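Local atomic coordinates of phosphoserine phosphatase (Thermococcus onnurineus, PDB entry 4AP9), a protein that probably catalyses the magnesium-dependent dephosphorylation of L-phosphoserine, the last step of serine biosynthesis, as a member of the haloacid dehalogenase superfamily. Residues A[51-56]-A[134-139]; A[99-104]-A[142-147]; A[13-18]-A[159-164]; A[122-125]-A[130-133]. One frame throughout, in Å; residues are numbered along the deposited sequence.

Interaction 1 of 4, residues A[51-56]-A[134-139]; sequences EWLDSL and IRLRFR. With 1PS (3-pyridinium-1-ylpropane-1-sulfonate), chain F.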
loop_
_atom_site.group_PDB
_atom_site.type_symbol
_atom_site.label_atom_id
_atom_site.label_comp_id
_atom_site.label_asym_id
_atom_site.label_seq_id
_atom_site.Cartn_x
_atom_site.Cartn_y
_atom_site.Cartn_z
ATOM N N GLU A 51 -9.567 28.721 9.798
ATOM C CA GLU A 51 -9.549 27.552 8.914
ATOM C C GLU A 51 -10.162 27.879 7.553
ATOM O O GLU A 51 -11.114 28.647 7.457
ATOM C CB GLU A 51 -10.274 26.375 9.556
ATOM C CG GLU A 51 -9.535 25.821 10.754
ATOM C CD GLU A 51 -8.090 25.492 10.415
ATOM O OE1 GLU A 51 -7.859 24.756 9.430
ATOM O OE2 GLU A 51 -7.183 25.991 11.113
ATOM N N TRP A 52 -9.623 27.292 6.497
ATOM C CA TRP A 52 -10.047 27.702 5.159
ATOM C C TRP A 52 -11.530 27.452 4.897
ATOM O O TRP A 52 -12.233 28.337 4.396
ATOM C CB TRP A 52 -9.204 27.047 4.065
ATOM C CG TRP A 52 -9.637 27.473 2.697
ATOM C CD1 TRP A 52 -10.422 26.771 1.817
ATOM C CD2 TRP A 52 -9.334 28.716 2.048
ATOM N NE1 TRP A 52 -10.608 27.495 0.665
ATOM C CE2 TRP A 52 -9.944 28.697 0.786
ATOM C CE3 TRP A 52 -8.578 29.840 2.420
ATOM C CZ2 TRP A 52 -9.841 29.752 -0.121
ATOM C CZ3 TRP A 52 -8.481 30.895 1.524
ATOM C CH2 TRP A 52 -9.108 30.843 0.270
ATOM N N LEU A 53 -12.007 26.251 5.222
ATOM C CA LEU A 53 -13.402 25.931 4.960
ATOM C C LEU A 53 -14.320 26.799 5.802
ATOM O O LEU A 53 -15.368 27.236 5.336
ATOM C CB LEU A 53 -13.689 24.450 5.216
ATOM C CG LEU A 53 -15.147 24.056 4.990
ATOM C CD1 LEU A 53 -15.528 24.203 3.508
ATOM C CD2 LEU A 53 -15.372 22.635 5.447
ATOM N N ASP A 54 -13.935 27.037 7.051
ATOM C CA ASP A 54 -14.707 27.923 7.919
ATOM C C ASP A 54 -14.880 29.282 7.248
ATOM O O ASP A 54 -15.995 29.797 7.139
ATOM C CB ASP A 54 -14.021 28.070 9.283
ATOM C CG ASP A 54 -14.778 28.995 10.222
ATOM O OD1 ASP A 54 -16.015 29.059 10.126
ATOM O OD2 ASP A 54 -14.129 29.668 11.054
ATOM N N SER A 55 -13.776 29.850 6.778
ATOM C CA SER A 55 -13.814 31.150 6.122
ATOM C C SER A 55 -14.631 31.130 4.822
ATOM O O SER A 55 -15.412 32.045 4.551
ATOM C CB SER A 55 -12.402 31.637 5.836
ATOM O OG SER A 55 -12.440 32.985 5.418
ATOM N N LEU A 56 -14.451 30.081 4.028
ATOM C CA LEU A 56 -15.166 29.959 2.760
ATOM C C LEU A 56 -16.671 29.922 2.972
ATOM O O LEU A 56 -17.420 30.637 2.308
ATOM C CB LEU A 56 -14.719 28.700 2.008
ATOM C CG LEU A 56 -15.414 28.398 0.683
ATOM C CD1 LEU A 56 -15.363 29.636 -0.223
ATOM C CD2 LEU A 56 -14.776 27.184 -0.003
ATOM N N ILE A 134 -22.765 26.734 -2.082
ATOM C CA ILE A 134 -21.687 26.203 -2.913
ATOM C C ILE A 134 -21.733 24.675 -3.002
ATOM O O ILE A 134 -22.052 24.003 -2.027
ATOM C CB ILE A 134 -20.313 26.646 -2.369
ATOM C CG1 ILE A 134 -19.178 26.252 -3.331
ATOM C CG2 ILE A 134 -20.087 26.095 -0.971
ATOM C CD1 ILE A 134 -17.826 26.927 -3.001
ATOM N N ARG A 135 -21.435 24.146 -4.180
ATOM C CA ARG A 135 -21.204 22.718 -4.340
ATOM C C ARG A 135 -19.704 22.526 -4.273
ATOM O O ARG A 135 -18.993 22.965 -5.179
ATOM C CB ARG A 135 -21.693 22.218 -5.706
ATOM C CG ARG A 135 -23.168 22.438 -6.013
ATOM C CD ARG A 135 -23.598 21.557 -7.206
ATOM N NE ARG A 135 -24.700 22.156 -7.959
ATOM C CZ ARG A 135 -25.984 22.063 -7.603
ATOM N NH1 ARG A 135 -26.320 21.399 -6.497
ATOM N NH2 ARG A 135 -26.934 22.640 -8.340
ATOM N N LEU A 136 -19.222 21.886 -3.208
ATOM C CA LEU A 136 -17.796 21.618 -3.047
ATOM C C LEU A 136 -17.463 20.331 -3.777
ATOM O O LEU A 136 -17.911 19.255 -3.387
ATOM C CB LEU A 136 -17.422 21.471 -1.564
ATOM C CG LEU A 136 -17.579 22.678 -0.640
ATOM C CD1 LEU A 136 -17.131 22.315 0.773
ATOM C CD2 LEU A 136 -16.779 23.872 -1.148
ATOM N N ARG A 137 -16.695 20.442 -4.851
ATOM C CA ARG A 137 -16.552 19.314 -5.768
ATOM C C ARG A 137 -15.241 18.562 -5.578
ATOM O O ARG A 137 -15.006 17.521 -6.203
ATOM C CB ARG A 137 -16.727 19.815 -7.195
ATOM C CG ARG A 137 -18.074 20.522 -7.366
ATOM C CD ARG A 137 -18.371 20.889 -8.804
ATOM N NE ARG A 137 -18.452 19.705 -9.653
ATOM C CZ ARG A 137 -17.755 19.551 -10.773
ATOM N NH1 ARG A 137 -16.936 20.508 -11.178
ATOM N NH2 ARG A 137 -17.882 18.447 -11.492
ATOM N N PHE A 138 -14.400 19.098 -4.700
ATOM C CA PHE A 138 -13.186 18.432 -4.251
ATOM C C PHE A 138 -12.838 18.972 -2.857
ATOM O O PHE A 138 -13.237 20.087 -2.513
ATOM C CB PHE A 138 -12.035 18.628 -5.249
ATOM C CG PHE A 138 -11.747 20.068 -5.580
ATOM C CD1 PHE A 138 -12.443 20.713 -6.581
ATOM C CD2 PHE A 138 -10.782 20.770 -4.878
ATOM C CE1 PHE A 138 -12.182 22.035 -6.880
ATOM C CE2 PHE A 138 -10.508 22.094 -5.172
ATOM C CZ PHE A 138 -11.209 22.730 -6.170
ATOM N N ARG A 139 -12.140 18.181 -2.049
ATOM C CA ARG A 139 -11.891 18.556 -0.657
ATOM C C ARG A 139 -10.992 19.779 -0.600
ATOM O O ARG A 139 -11.269 20.743 0.116
ATOM C CB ARG A 139 -11.214 17.405 0.083
ATOM C CG ARG A 139 -10.961 17.660 1.561
ATOM C CD ARG A 139 -10.179 16.482 2.137
ATOM N NE ARG A 139 -10.051 16.553 3.583
ATOM C CZ ARG A 139 -8.934 16.267 4.243
ATOM N NH1 ARG A 139 -7.842 15.902 3.574
ATOM N NH2 ARG A 139 -8.907 16.363 5.567
HETATM N N1 1PS F . -5.597 27.646 1.158
HETATM C C1 1PS F . -5.525 27.698 2.494
HETATM C C2 1PS F . -4.825 28.718 3.124
HETATM C C3 1PS F . -4.996 28.571 0.393
HETATM C C4 1PS F . -4.267 29.609 0.959
HETATM C C5 1PS F . -4.179 29.695 2.354
HETATM C C6 1PS F . -6.366 26.589 0.553
HETATM C C7 1PS F . -6.193 26.585 -0.931
HETATM C C8 1PS F . -7.516 26.482 -1.643
HETATM S S1 1PS F . -8.035 24.789 -1.655
HETATM O O1 1PS F . -8.903 24.589 -2.830
HETATM O O2 1PS F . -8.839 24.505 -0.480
HETATM O O3 1PS F . -6.860 23.968 -1.624
#
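The Trp52 indole, beside Leu53 and one turn before Leu56, the two leucines that meet Leu136, presents one face to the bound 3-pyridinium-1-ylpropane-1-sulfonate: C6 of the ligand sits 3.9 Å above the ring plane, toward its rim, with the pyridinium N1 over that same face. Arg59 also makes a cation-pi contact with this indole. At the other end of the ligand, Phe138 offers an edge, its CE2 lying 3.8 Å from sulfonate O1. What joins the segments is apolar. Leu136, its CG anti to the carbonyl carbon (chi1 -64°), spreads both methyls toward the helix. CD1 meets Leu53 CD1 at 3.7 Å, the two side chains crossing at a slant, while CD2 lies 4.0 Å from Leu56 CD2 as those chains run past each other in opposite directions. Ile134 CD1 adds a looser touch to Leu56 CD2 at 4.3 Å. In the fold, helix 52-62 probably belongs to the helical cap, which in related phosphatases is inserted after the first core strand; its Leu57 and Val60 also pack on Ile134. Strand 130-135 lies at the sheet edge within this chain, where a strand of the second subunit continues the sheet.

Interaction 2 of 4, residues A[99-104]-A[142-147]; sequences VLISGS and GEFLKR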
loop_
_atom_site.group_PDB
_atom_site.type_symbol
_atom_site.label_atom_id
_atom_site.label_comp_id
_atom_site.label_asym_id
_atom_site.label_seq_id
_atom_site.Cartn_x
_atom_site.Cartn_y
_atom_site.Cartn_z
ATOM N N VAL A 99 -4.314 20.711 -17.109
ATOM C CA VAL A 99 -5.488 20.649 -16.250
ATOM C C VAL A 99 -5.604 21.968 -15.528
ATOM O O VAL A 99 -4.675 22.390 -14.831
ATOM C CB VAL A 99 -5.406 19.493 -15.221
ATOM C CG1 VAL A 99 -6.643 19.481 -14.355
ATOM C CG2 VAL A 99 -5.253 18.147 -15.937
ATOM N N LEU A 100 -6.735 22.636 -15.711
ATOM C CA LEU A 100 -6.951 23.925 -15.070
ATOM C C LEU A 100 -7.857 23.707 -13.877
ATOM O O LEU A 100 -8.892 23.057 -13.995
ATOM C CB LEU A 100 -7.600 24.905 -16.056
ATOM C CG LEU A 100 -6.892 25.179 -17.383
ATOM C CD1 LEU A 100 -7.539 26.365 -18.075
ATOM C CD2 LEU A 100 -5.408 25.434 -17.207
ATOM N N ILE A 101 -7.478 24.236 -12.719
ATOM C CA ILE A 101 -8.298 24.052 -11.535
ATOM C C ILE A 101 -8.523 25.369 -10.819
ATOM O O ILE A 101 -7.759 26.323 -10.994
ATOM C CB ILE A 101 -7.676 23.026 -10.546
ATOM C CG1 ILE A 101 -6.343 23.517 -9.969
ATOM C CG2 ILE A 101 -7.434 21.693 -11.238
ATOM C CD1 ILE A 101 -5.757 22.552 -8.949
ATOM N N SER A 102 -9.596 25.423 -10.045
ATOM C CA SER A 102 -9.824 26.550 -9.153
ATOM C C SER A 102 -10.783 26.147 -8.041
ATOM O O SER A 102 -11.629 25.266 -8.234
ATOM C CB SER A 102 -10.413 27.740 -9.929
ATOM O OG SER A 102 -10.675 28.845 -9.057
ATOM N N GLY A 103 -10.663 26.804 -6.893
ATOM C CA GLY A 103 -11.629 26.645 -5.814
ATOM C C GLY A 103 -12.801 27.610 -5.946
ATOM O O GLY A 103 -13.737 27.579 -5.138
ATOM N N SER A 104 -12.739 28.474 -6.958
ATOM C CA SER A 104 -13.840 29.378 -7.259
ATOM C C SER A 104 -14.824 28.693 -8.206
ATOM O O SER A 104 -14.663 27.507 -8.536
ATOM C CB SER A 104 -13.357 30.620 -8.022
ATOM O OG SER A 104 -14.368 31.632 -8.042
ATOM N N GLY A 142 -4.846 19.780 -3.165
ATOM C CA GLY A 142 -4.001 18.615 -3.007
ATOM C C GLY A 142 -4.783 17.327 -3.192
ATOM O O GLY A 142 -4.321 16.399 -3.877
ATOM N N GLU A 143 -5.970 17.254 -2.585
ATOM C CA GLU A 143 -6.775 16.042 -2.702
ATOM C C GLU A 143 -7.149 15.824 -4.153
ATOM O O GLU A 143 -7.128 14.695 -4.650
ATOM C CB GLU A 143 -8.053 16.126 -1.858
ATOM C CG GLU A 143 -7.846 15.869 -0.391
ATOM C CD GLU A 143 -7.129 14.560 -0.128
ATOM O OE1 GLU A 143 -7.681 13.489 -0.454
ATOM O OE2 GLU A 143 -6.013 14.616 0.410
ATOM N N PHE A 144 -7.477 16.913 -4.844
ATOM C CA PHE A 144 -7.853 16.806 -6.247
ATOM C C PHE A 144 -6.730 16.200 -7.093
ATOM O O PHE A 144 -6.987 15.408 -7.997
ATOM C CB PHE A 144 -8.254 18.158 -6.838
ATOM C CG PHE A 144 -8.590 18.086 -8.293
ATOM C CD1 PHE A 144 -9.750 17.456 -8.711
ATOM C CD2 PHE A 144 -7.741 18.623 -9.241
ATOM C CE1 PHE A 144 -10.052 17.369 -10.065
ATOM C CE2 PHE A 144 -8.050 18.542 -10.596
ATOM C CZ PHE A 144 -9.208 17.915 -10.993
ATOM N N LEU A 145 -5.494 16.584 -6.806
ATOM C CA LEU A 145 -4.340 16.075 -7.557
ATOM C C LEU A 145 -4.156 14.553 -7.498
ATOM O O LEU A 145 -3.488 13.985 -8.361
ATOM C CB LEU A 145 -3.047 16.774 -7.130
ATOM C CG LEU A 145 -2.515 17.885 -8.046
ATOM C CD1 LEU A 145 -3.538 18.989 -8.239
ATOM C CD2 LEU A 145 -1.195 18.455 -7.523
ATOM N N LYS A 146 -4.731 13.912 -6.486
ATOM C CA LYS A 146 -4.705 12.449 -6.386
ATOM C C LYS A 146 -5.304 11.788 -7.625
ATOM O O LYS A 146 -5.053 10.618 -7.899
ATOM C CB LYS A 146 -5.455 11.975 -5.140
ATOM C CG LYS A 146 -4.778 12.296 -3.821
ATOM C CD LYS A 146 -5.601 11.745 -2.666
ATOM C CE LYS A 146 -4.898 11.921 -1.333
ATOM N NZ LYS A 146 -5.739 11.449 -0.183
ATOM N N ARG A 147 -6.111 12.549 -8.361
ATOM C CA ARG A 147 -6.689 12.096 -9.620
ATOM C C ARG A 147 -5.610 11.700 -10.638
ATOM O O ARG A 147 -5.830 10.864 -11.519
ATOM C CB ARG A 147 -7.520 13.254 -10.166
ATOM C CG ARG A 147 -8.421 12.925 -11.305
ATOM C CD ARG A 147 -9.456 14.033 -11.447
ATOM N NE ARG A 147 -10.541 13.901 -10.478
ATOM C CZ ARG A 147 -11.814 14.153 -10.773
ATOM N NH1 ARG A 147 -12.130 14.558 -11.997
ATOM N NH2 ARG A 147 -12.767 14.015 -9.856
#
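Phe144 reaches from its helix to the strand with one corner of the ring: CE2 comes within 3.3 Å of Ile101 CG2, a tight contact, and CD2 of the same ring is also near that methyl. Val99 CG1 stands at the ring edge, 4.1 Å from CE2. With CG anti to the backbone N (chi1 178°), Phe144 projects across the gap to the sheet. Beside it, Leu145 CD1 touches Ile101 CD1 at 4.3 Å. One step outward, Phe144 CE1 lies 3.5 Å above the plane of the Arg147 guanidinium, toward its rim, while NH1 of that arginine forms a salt bridge with Glu118 of the second subunit. Replacing Phe144 by alanine would probably open a gap between helix and strand at Ile101 and leave the Arg147 guanidinium without the ring against its face. Within 142-147, Lys146 NZ bridges to the syn lone pair of Glu143 OE1 at 2.8 Å. In 99-104, Ser102 OG accepts from Ser104 N at 3.0 Å, closing an ST turn. A helix laid over a central parallel strand in this way belongs to the Rossmann-like haloacid dehalogenase core, and Ser102, toward the C-terminal side of this strand, is consistent with motif II of that superfamily.

Interaction 3 of 4, residues A[13-18]-A[159-164]; sequences VIDIEG and GYADAK. With 1PS (3-pyridinium-1-ylpropane-1-sulfonate), chain F.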
loop_
_atom_site.group_PDB
_atom_site.type_symbol
_atom_site.label_atom_id
_atom_site.label_comp_id
_atom_site.label_asym_id
_atom_site.label_seq_id
_atom_site.Cartn_x
_atom_site.Cartn_y
_atom_site.Cartn_z
ATOM N N VAL A 13 -0.733 21.017 -14.093
ATOM C CA VAL A 13 -1.900 21.554 -13.379
ATOM C C VAL A 13 -1.669 23.037 -13.144
ATOM O O VAL A 13 -0.625 23.429 -12.603
ATOM C CB VAL A 13 -2.114 20.861 -12.018
ATOM C CG1 VAL A 13 -3.326 21.442 -11.278
ATOM C CG2 VAL A 13 -2.295 19.358 -12.206
ATOM N N ILE A 14 -2.630 23.854 -13.571
ATOM C CA ILE A 14 -2.584 25.282 -13.296
ATOM C C ILE A 14 -3.735 25.713 -12.396
ATOM O O ILE A 14 -4.906 25.551 -12.756
ATOM C CB ILE A 14 -2.647 26.123 -14.603
ATOM C CG1 ILE A 14 -1.530 25.714 -15.569
ATOM C CG2 ILE A 14 -2.570 27.619 -14.274
ATOM C CD1 ILE A 14 -1.724 26.249 -16.955
ATOM N N ASP A 15 -3.401 26.257 -11.224
ATOM C CA ASP A 15 -4.390 26.907 -10.372
ATOM C C ASP A 15 -4.641 28.281 -10.983
ATOM O O ASP A 15 -3.738 29.112 -11.013
ATOM C CB ASP A 15 -3.863 27.026 -8.942
ATOM C CG ASP A 15 -4.925 27.472 -7.955
ATOM O OD1 ASP A 15 -6.120 27.247 -8.224
ATOM O OD2 ASP A 15 -4.564 28.052 -6.904
ATOM N N ILE A 16 -5.856 28.494 -11.494
ATOM C CA ILE A 16 -6.188 29.640 -12.340
ATOM C C ILE A 16 -5.927 30.996 -11.688
ATOM O O ILE A 16 -5.294 31.865 -12.282
ATOM C CB ILE A 16 -7.663 29.559 -12.792
ATOM C CG1 ILE A 16 -7.853 28.339 -13.687
ATOM C CG2 ILE A 16 -8.076 30.820 -13.553
ATOM C CD1 ILE A 16 -9.308 28.036 -14.009
ATOM N N GLU A 17 -6.397 31.179 -10.469
ATOM C CA GLU A 17 -6.313 32.502 -9.851
ATOM C C GLU A 17 -4.887 32.887 -9.510
ATOM O O GLU A 17 -4.182 32.156 -8.827
ATOM C CB GLU A 17 -7.185 32.564 -8.600
ATOM C CG GLU A 17 -8.650 32.288 -8.875
ATOM C CD GLU A 17 -9.402 31.905 -7.613
ATOM O OE1 GLU A 17 -9.035 30.891 -6.977
ATOM O OE2 GLU A 17 -10.359 32.616 -7.254
ATOM N N GLY A 18 -4.465 34.053 -9.984
ATOM C CA GLY A 18 -3.122 34.531 -9.695
ATOM C C GLY A 18 -2.070 33.967 -10.634
ATOM O O GLY A 18 -0.889 34.281 -10.511
ATOM N N GLY A 159 -1.512 32.758 -5.165
ATOM C CA GLY A 159 -2.023 32.968 -3.835
ATOM C C GLY A 159 -3.115 32.086 -3.287
ATOM O O GLY A 159 -3.219 31.955 -2.080
ATOM N N TYR A 160 -3.941 31.503 -4.158
ATOM C CA TYR A 160 -4.959 30.562 -3.706
ATOM C C TYR A 160 -4.536 29.102 -3.569
ATOM O O TYR A 160 -5.351 28.245 -3.229
ATOM C CB TYR A 160 -6.210 30.705 -4.589
ATOM C CG TYR A 160 -6.922 32.022 -4.393
ATOM C CD1 TYR A 160 -6.385 33.201 -4.908
ATOM C CD2 TYR A 160 -8.121 32.096 -3.690
ATOM C CE1 TYR A 160 -7.019 34.409 -4.726
ATOM C CE2 TYR A 160 -8.763 33.301 -3.507
ATOM C CZ TYR A 160 -8.210 34.452 -4.023
ATOM O OH TYR A 160 -8.849 35.655 -3.841
ATOM N N ALA A 161 -3.255 28.830 -3.813
ATOM C CA ALA A 161 -2.708 27.489 -3.589
ATOM C C ALA A 161 -2.008 27.423 -2.228
ATOM O O ALA A 161 -1.896 28.436 -1.537
ATOM C CB ALA A 161 -1.742 27.109 -4.712
ATOM N N ASP A 162 -1.543 26.236 -1.845
ATOM C CA ASP A 162 -0.816 26.067 -0.587
ATOM C C ASP A 162 0.111 24.866 -0.644
ATOM O O ASP A 162 0.290 24.249 -1.700
ATOM C CB ASP A 162 -1.783 25.906 0.590
ATOM C CG ASP A 162 -2.662 24.654 0.465
ATOM O OD1 ASP A 162 -2.456 23.839 -0.470
ATOM O OD2 ASP A 162 -3.564 24.496 1.307
ATOM N N ALA A 163 0.693 24.521 0.500
ATOM C CA ALA A 163 1.678 23.443 0.524
ATOM C C ALA A 163 1.033 22.116 0.157
ATOM O O ALA A 163 1.672 21.249 -0.423
ATOM C CB ALA A 163 2.340 23.351 1.893
ATOM N N LYS A 164 -0.237 21.951 0.508
ATOM C CA LYS A 164 -0.930 20.691 0.250
ATOM C C LYS A 164 -0.928 20.375 -1.245
ATOM O O LYS A 164 -0.669 19.248 -1.663
ATOM C CB LYS A 164 -2.369 20.759 0.779
ATOM C CG LYS A 164 -3.076 19.407 0.874
ATOM C CD LYS A 164 -4.290 19.476 1.803
ATOM C CE LYS A 164 -4.814 18.072 2.121
ATOM N NZ LYS A 164 -5.866 18.061 3.205
HETATM N N1 1PS F . -5.597 27.646 1.158
HETATM C C1 1PS F . -5.525 27.698 2.494
HETATM C C2 1PS F . -4.825 28.718 3.124
HETATM C C3 1PS F . -4.996 28.571 0.393
HETATM C C4 1PS F . -4.267 29.609 0.959
HETATM C C5 1PS F . -4.179 29.695 2.354
HETATM C C6 1PS F . -6.366 26.589 0.553
HETATM C C7 1PS F . -6.193 26.585 -0.931
HETATM C C8 1PS F . -7.516 26.482 -1.643
HETATM S S1 1PS F . -8.035 24.789 -1.655
HETATM O O1 1PS F . -8.903 24.589 -2.830
HETATM O O2 1PS F . -8.839 24.505 -0.480
HETATM O O3 1PS F . -6.860 23.968 -1.624
#
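Glu17 and Tyr160 meet where two loops of the haloacid dehalogenase core come together: the first-motif turn after strand 11-15 and the acidic loop that precedes helix 163-168. The main contact sets a carboxylate over an aromatic face. The Glu17 chain, extended beyond CG (chi2 161°), carries CD to 4.0 Å above the centre of the Tyr160 ring, the two planes 31° apart, and OE1 comes to 3.5 Å from Tyr160 CG. The ring is held at its far end by a hydrogen bond between Tyr160 OH and Glu24. A leucine in place of Tyr160 would probably leave Glu24 without this mate and strip Glu17 of the flat surface beneath it. Polar proximity marks the second pair: Asp15 OD2 is 3.4 Å from Ala161 N, but the angle is too poor for a hydrogen bond. Its real partner is Lys141, which forms a salt bridge to OD2 and also donates to Tyr160 O, so that one ammonium links the end of strand 11-15 to the loop before helix 163-168. Other contacts are with the ligand, whose C7 lies 3.0 Å from Tyr160 O. Asp162, the helix N-cap, uses OD1 to hold Met165 N; its OD2 lies 3.6 Å from C6 of the ligand.

Interaction 4 of 4, residues A[122-125]-A[130-133]; sequences NRAI and KFQG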
loop_
_atom_site.group_PDB
_atom_site.type_symbol
_atom_site.label_atom_id
_atom_site.label_comp_id
_atom_site.label_asym_id
_atom_site.label_seq_id
_atom_site.Cartn_x
_atom_site.Cartn_y
_atom_site.Cartn_z
ATOM N N ASN A 122 -15.322 24.529 -8.334
ATOM C CA ASN A 122 -16.543 24.325 -7.567
ATOM C C ASN A 122 -17.737 24.871 -8.347
ATOM O O ASN A 122 -17.560 25.417 -9.425
ATOM C CB ASN A 122 -16.386 24.942 -6.181
ATOM C CG ASN A 122 -15.455 24.121 -5.300
ATOM O OD1 ASN A 122 -15.470 22.893 -5.366
ATOM N ND2 ASN A 122 -14.626 24.785 -4.502
ATOM N N ARG A 123 -18.952 24.667 -7.855
ATOM C CA ARG A 123 -20.120 25.145 -8.598
ATOM C C ARG A 123 -21.062 25.866 -7.659
ATOM O O ARG A 123 -20.936 25.756 -6.435
ATOM C CB ARG A 123 -20.840 23.996 -9.335
ATOM C CG ARG A 123 -20.100 23.540 -10.605
ATOM C CD ARG A 123 -20.795 22.364 -11.345
ATOM N NE ARG A 123 -20.011 22.006 -12.524
ATOM C CZ ARG A 123 -19.982 20.809 -13.110
ATOM N NH1 ARG A 123 -20.710 19.803 -12.643
ATOM N NH2 ARG A 123 -19.212 20.619 -14.176
ATOM N N ALA A 124 -22.002 26.616 -8.234
ATOM C CA ALA A 124 -22.945 27.388 -7.434
ATOM C C ALA A 124 -24.336 26.757 -7.403
ATOM O O ALA A 124 -24.735 26.051 -8.329
ATOM C CB ALA A 124 -23.025 28.804 -7.976
ATOM N N ILE A 125 -25.066 27.020 -6.325
ATOM C CA ILE A 125 -26.424 26.526 -6.183
ATOM C C ILE A 125 -27.376 27.706 -6.310
ATOM O O ILE A 125 -27.310 28.654 -5.538
ATOM C CB ILE A 125 -26.617 25.831 -4.826
ATOM C CG1 ILE A 125 -25.644 24.656 -4.695
ATOM C CG2 ILE A 125 -28.068 25.339 -4.654
ATOM C CD1 ILE A 125 -25.496 24.152 -3.288
ATOM N N LYS A 130 -31.730 32.838 -7.366
ATOM C CA LYS A 130 -30.993 33.444 -6.259
ATOM C C LYS A 130 -29.970 32.473 -5.660
ATOM O O LYS A 130 -30.250 31.279 -5.489
ATOM C CB LYS A 130 -31.952 33.908 -5.174
ATOM C CG LYS A 130 -33.130 34.717 -5.691
ATOM C CD LYS A 130 -32.661 36.001 -6.339
ATOM C CE LYS A 130 -33.860 36.885 -6.679
ATOM N NZ LYS A 130 -33.442 38.142 -7.352
ATOM N N PHE A 131 -28.790 33.000 -5.338
ATOM C CA PHE A 131 -27.681 32.174 -4.859
ATOM C C PHE A 131 -28.015 31.558 -3.510
ATOM O O PHE A 131 -28.358 32.261 -2.555
ATOM C CB PHE A 131 -26.394 33.008 -4.780
ATOM C CG PHE A 131 -25.185 32.242 -4.313
ATOM C CD1 PHE A 131 -24.452 31.467 -5.197
ATOM C CD2 PHE A 131 -24.774 32.314 -2.988
ATOM C CE1 PHE A 131 -23.319 30.771 -4.773
ATOM C CE2 PHE A 131 -23.650 31.609 -2.553
ATOM C CZ PHE A 131 -22.926 30.844 -3.450
ATOM N N GLN A 132 -27.910 30.238 -3.428
ATOM C CA GLN A 132 -28.186 29.542 -2.172
ATOM C C GLN A 132 -26.953 28.987 -1.455
ATOM O O GLN A 132 -26.950 28.894 -0.235
ATOM C CB GLN A 132 -29.204 28.416 -2.385
ATOM C CG GLN A 132 -30.624 28.902 -2.568
ATOM C CD GLN A 132 -30.927 30.124 -1.733
ATOM O OE1 GLN A 132 -30.680 30.151 -0.524
ATOM N NE2 GLN A 132 -31.458 31.156 -2.380
ATOM N N GLY A 133 -25.918 28.616 -2.201
ATOM C CA GLY A 133 -24.736 28.033 -1.585
ATOM C C GLY A 133 -23.747 27.476 -2.589
ATOM O O GLY A 133 -23.857 27.731 -3.796
#
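A beta hairpin of strands 118-127 and 130-135 brings Ile125 against Gln132 and Gly133, and two backbone bonds grip Ile125 there. Gln132 N donates to Ile125 O at 2.7 Å, and Ile125 N donates to Gly133 O at 2.9 Å. Two residues thus stand opposite one, and Gln132 has left strand geometry (psi -30°), which fits a beta bulge. Ile125 covers the bulge with its side chain: CD1 lies 3.8 Å from Gly133 C, and CG2 meets Gln132 CB at 4.0 Å, those two chains crossing at about a right angle. Phe131 packs against Ala124 of strand 118-127. With its CG anti to the backbone N (chi1 -179°), the ring turns an edge to that residue, CE1 being 3.8 Å from Ala124 CB. Phe71 meets this ring at a shallow angle between planes. At Gly133 a strand of the second subunit runs parallel and carries the sheet onward. Gly133 N is buried and has no hydrogen-bonding partner in the model, probably a cost of the bulge, although it sits 3.7 Å above the plane of the Phe131 ring. Within these two segments the backbone pairing is therefore the two bonds of Ile125, and Arg123 with Arg135 continues it.

From the N terminus, the chain lays down strand 11-15 and the turn after it, whose 13-18 segment waits until 159-164 for its partner; interaction 3 therefore closes the longest loop and encloses the other three. Residues 51-56 of the cap helices come next, then strand 97-102, then the hairpin. Interaction 4 closes the short hairpin loop and nests inside interactions 1 and 2 alike. These two cross, for 134-139 returns to the cap before 142-147 returns to strand 97-102. Interactions 2 and 3 bring helix 141-145 and the 159-164 loop onto neighbouring strands 97-102 and 11-15 of the core sheet, while interaction 1 ties it to the cap. Interactions 1 and 3 share the bound ligand.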